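Local coordinates for cAMP-dependent protein kinase regulatory subunit (Saccharomyces cerevisiae, PDB 6XQK) that regulates protein kinase A, probably in response to cAMP, its dimerization/docking domain mediating association of regulatory subunits, at residues Q18-A23 and L30-N35. Residues are numbered along the deposited sequence; the frame is centred on the assembly and turned at random.
Sequences QNEINA and LQFSAN
Phe32 reaches across from helix 29-49, and CD1, CE1 and CZ of its ring meet Glu20 and Ile21 of helix 8-24 obliquely. The nearest approach is apolar: the terminal methyl CD1 of Ile21 lies 3.5 Å from CD1 of Phe32, the two side chains sliding past one another in opposite senses. Further along the ring, CZ of Phe32 comes within 3.8 Å of the carbonyl O of Glu20. The bent side chain of Glu20, which crosses that of Phe32 at about a right angle, brings its OE1 to 4.0 Å from Phe32 CZ, the carboxylate and ring planes being only 7° apart. The first side-chain bond of Phe32 points at helix 8-24, and a chi1 of 178°, with CG opposite the backbone N, carries the ring on to Glu20 and Ile21. CD1 of Ile21 also lies 3.8 Å from OG of Ser33, whose hydroxyl is hydrogen-bonded to the carbonyl O of Phe29. No hydrogen bond joins the two segments, and van der Waals packing carries the contact. It lies beside the turn of a hairpin of two roughly antiparallel helices joined by a short loop, the protomer unit of the RIIa dimerization/docking fold; the axes of the two short segments approach to 11.2 Å at 139° between their directions, a separation that the ring helps to span. Were Phe32 an alanine, a gap would probably open between the helices and leave the Ile21 methyl without its apolar partner on 30-35. Behind this first shell, Ile21 also packs on Phe29, while Phe37 of a second subunit packs against Ser33. On helix 29-49, NE2 of Gln31 donates to OD1 of Asn35 (2.9 Å) from above the carbonyl plane; ND2 of Asn35 is hydrogen-bonded to Glu42 of a third subunit.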
loop_
_atom_site.group_PDB
_atom_site.type_symbol
_atom_site.label_atom_id
_atom_site.label_comp_id
_atom_site.label_asym_id
_atom_site.label_seq_id
_atom_site.Cartn_x
_atom_site.Cartn_y
_atom_site.Cartn_z
ATOM N N GLN A 18 5.297 -7.648 -14.990
ATOM C CA GLN A 18 5.738 -9.003 -15.302
ATOM C C GLN A 18 7.256 -9.065 -15.508
ATOM O O GLN A 18 7.880 -10.052 -15.116
ATOM C CB GLN A 18 5.016 -9.530 -16.543
ATOM C CG GLN A 18 3.587 -9.925 -16.277
ATOM C CD GLN A 18 2.839 -10.269 -17.550
ATOM O OE1 GLN A 18 1.630 -10.069 -17.644
ATOM N NE2 GLN A 18 3.517 -10.811 -18.563
ATOM N N ASN A 19 7.843 -8.007 -16.098
ATOM C CA ASN A 19 9.280 -7.919 -16.315
ATOM C C ASN A 19 10.017 -7.818 -14.977
ATOM O O ASN A 19 11.072 -8.430 -14.807
ATOM C CB ASN A 19 9.610 -6.722 -17.192
ATOM C CG ASN A 19 9.275 -6.914 -18.646
ATOM O OD1 ASN A 19 8.854 -8.007 -19.076
ATOM N ND2 ASN A 19 9.445 -5.842 -19.435
ATOM N N GLU A 20 9.458 -7.052 -14.029
ATOM C CA GLU A 20 10.021 -6.883 -12.696
ATOM C C GLU A 20 9.989 -8.181 -11.887
ATOM O O GLU A 20 10.953 -8.500 -11.199
ATOM C CB GLU A 20 9.269 -5.769 -11.940
ATOM C CG GLU A 20 9.767 -4.383 -12.284
ATOM C CD GLU A 20 11.226 -4.187 -11.936
ATOM O OE1 GLU A 20 11.617 -4.533 -10.797
ATOM O OE2 GLU A 20 11.986 -3.726 -12.819
ATOM N N ILE A 21 8.886 -8.927 -11.989
ATOM C CA ILE A 21 8.715 -10.213 -11.314
ATOM C C ILE A 21 9.726 -11.210 -11.853
ATOM O O ILE A 21 10.344 -11.928 -11.073
ATOM C CB ILE A 21 7.273 -10.753 -11.521
ATOM C CG1 ILE A 21 6.233 -9.867 -10.842
ATOM C CG2 ILE A 21 7.135 -12.219 -11.089
ATOM C CD1 ILE A 21 6.431 -9.728 -9.388
ATOM N N ASN A 22 9.896 -11.265 -13.183
ATOM C CA ASN A 22 10.854 -12.192 -13.800
ATOM C C ASN A 22 12.298 -11.814 -13.528
ATOM O O ASN A 22 13.137 -12.706 -13.418
ATOM C CB ASN A 22 10.615 -12.333 -15.294
ATOM C CG ASN A 22 9.276 -12.960 -15.612
ATOM O OD1 ASN A 22 8.744 -13.802 -14.873
ATOM N ND2 ASN A 22 8.682 -12.533 -16.716
ATOM N N ALA A 23 12.592 -10.508 -13.390
ATOM C CA ALA A 23 13.947 -10.057 -13.100
ATOM C C ALA A 23 14.316 -10.266 -11.643
ATOM O O ALA A 23 15.463 -10.622 -11.368
ATOM C CB ALA A 23 14.108 -8.593 -13.461
ATOM N N LEU A 30 3.671 -11.450 -2.987
ATOM C CA LEU A 30 2.692 -10.445 -2.587
ATOM C C LEU A 30 3.318 -9.178 -2.039
ATOM O O LEU A 30 2.865 -8.094 -2.391
ATOM C CB LEU A 30 1.652 -10.985 -1.607
ATOM C CG LEU A 30 0.655 -12.009 -2.128
ATOM C CD1 LEU A 30 -0.280 -12.448 -1.005
ATOM C CD2 LEU A 30 -0.123 -11.464 -3.330
ATOM N N GLN A 31 4.344 -9.293 -1.190
ATOM C CA GLN A 31 5.012 -8.109 -0.629
ATOM C C GLN A 31 5.758 -7.321 -1.696
ATOM O O GLN A 31 5.681 -6.101 -1.725
ATOM C CB GLN A 31 5.964 -8.486 0.510
ATOM C CG GLN A 31 6.485 -7.298 1.298
ATOM C CD GLN A 31 5.380 -6.579 2.004
ATOM O OE1 GLN A 31 4.789 -7.086 2.965
ATOM N NE2 GLN A 31 5.059 -5.375 1.539
ATOM N N PHE A 32 6.438 -8.009 -2.600
ATOM C CA PHE A 32 7.146 -7.364 -3.698
ATOM C C PHE A 32 6.157 -6.629 -4.609
ATOM O O PHE A 32 6.431 -5.495 -5.029
ATOM C CB PHE A 32 7.909 -8.412 -4.528
ATOM C CG PHE A 32 8.648 -7.851 -5.723
ATOM C CD1 PHE A 32 8.023 -7.725 -6.948
ATOM C CD2 PHE A 32 9.974 -7.479 -5.625
ATOM C CE1 PHE A 32 8.694 -7.195 -8.039
ATOM C CE2 PHE A 32 10.647 -6.958 -6.720
ATOM C CZ PHE A 32 10.007 -6.832 -7.925
ATOM N N SER A 33 5.033 -7.293 -4.942
ATOM C CA SER A 33 4.029 -6.734 -5.831
ATOM C C SER A 33 3.318 -5.535 -5.217
ATOM O O SER A 33 3.129 -4.546 -5.902
ATOM C CB SER A 33 3.022 -7.798 -6.240
ATOM O OG SER A 33 3.708 -8.896 -6.809
ATOM N N ALA A 34 2.971 -5.591 -3.932
ATOM C CA ALA A 34 2.354 -4.459 -3.248
ATOM C C ALA A 34 3.353 -3.284 -3.215
ATOM O O ALA A 34 2.981 -2.171 -3.569
ATOM C CB ALA A 34 1.941 -4.841 -1.831
ATOM N N ASN A 35 4.629 -3.554 -2.872
ATOM C CA ASN A 35 5.641 -2.507 -2.855
ATOM C C ASN A 35 5.829 -1.866 -4.230
ATOM O O ASN A 35 5.980 -0.644 -4.323
ATOM C CB ASN A 35 6.968 -3.039 -2.335
ATOM C CG ASN A 35 6.981 -3.365 -0.861
ATOM O OD1 ASN A 35 6.003 -3.165 -0.130
ATOM N ND2 ASN A 35 8.083 -3.899 -0.393
#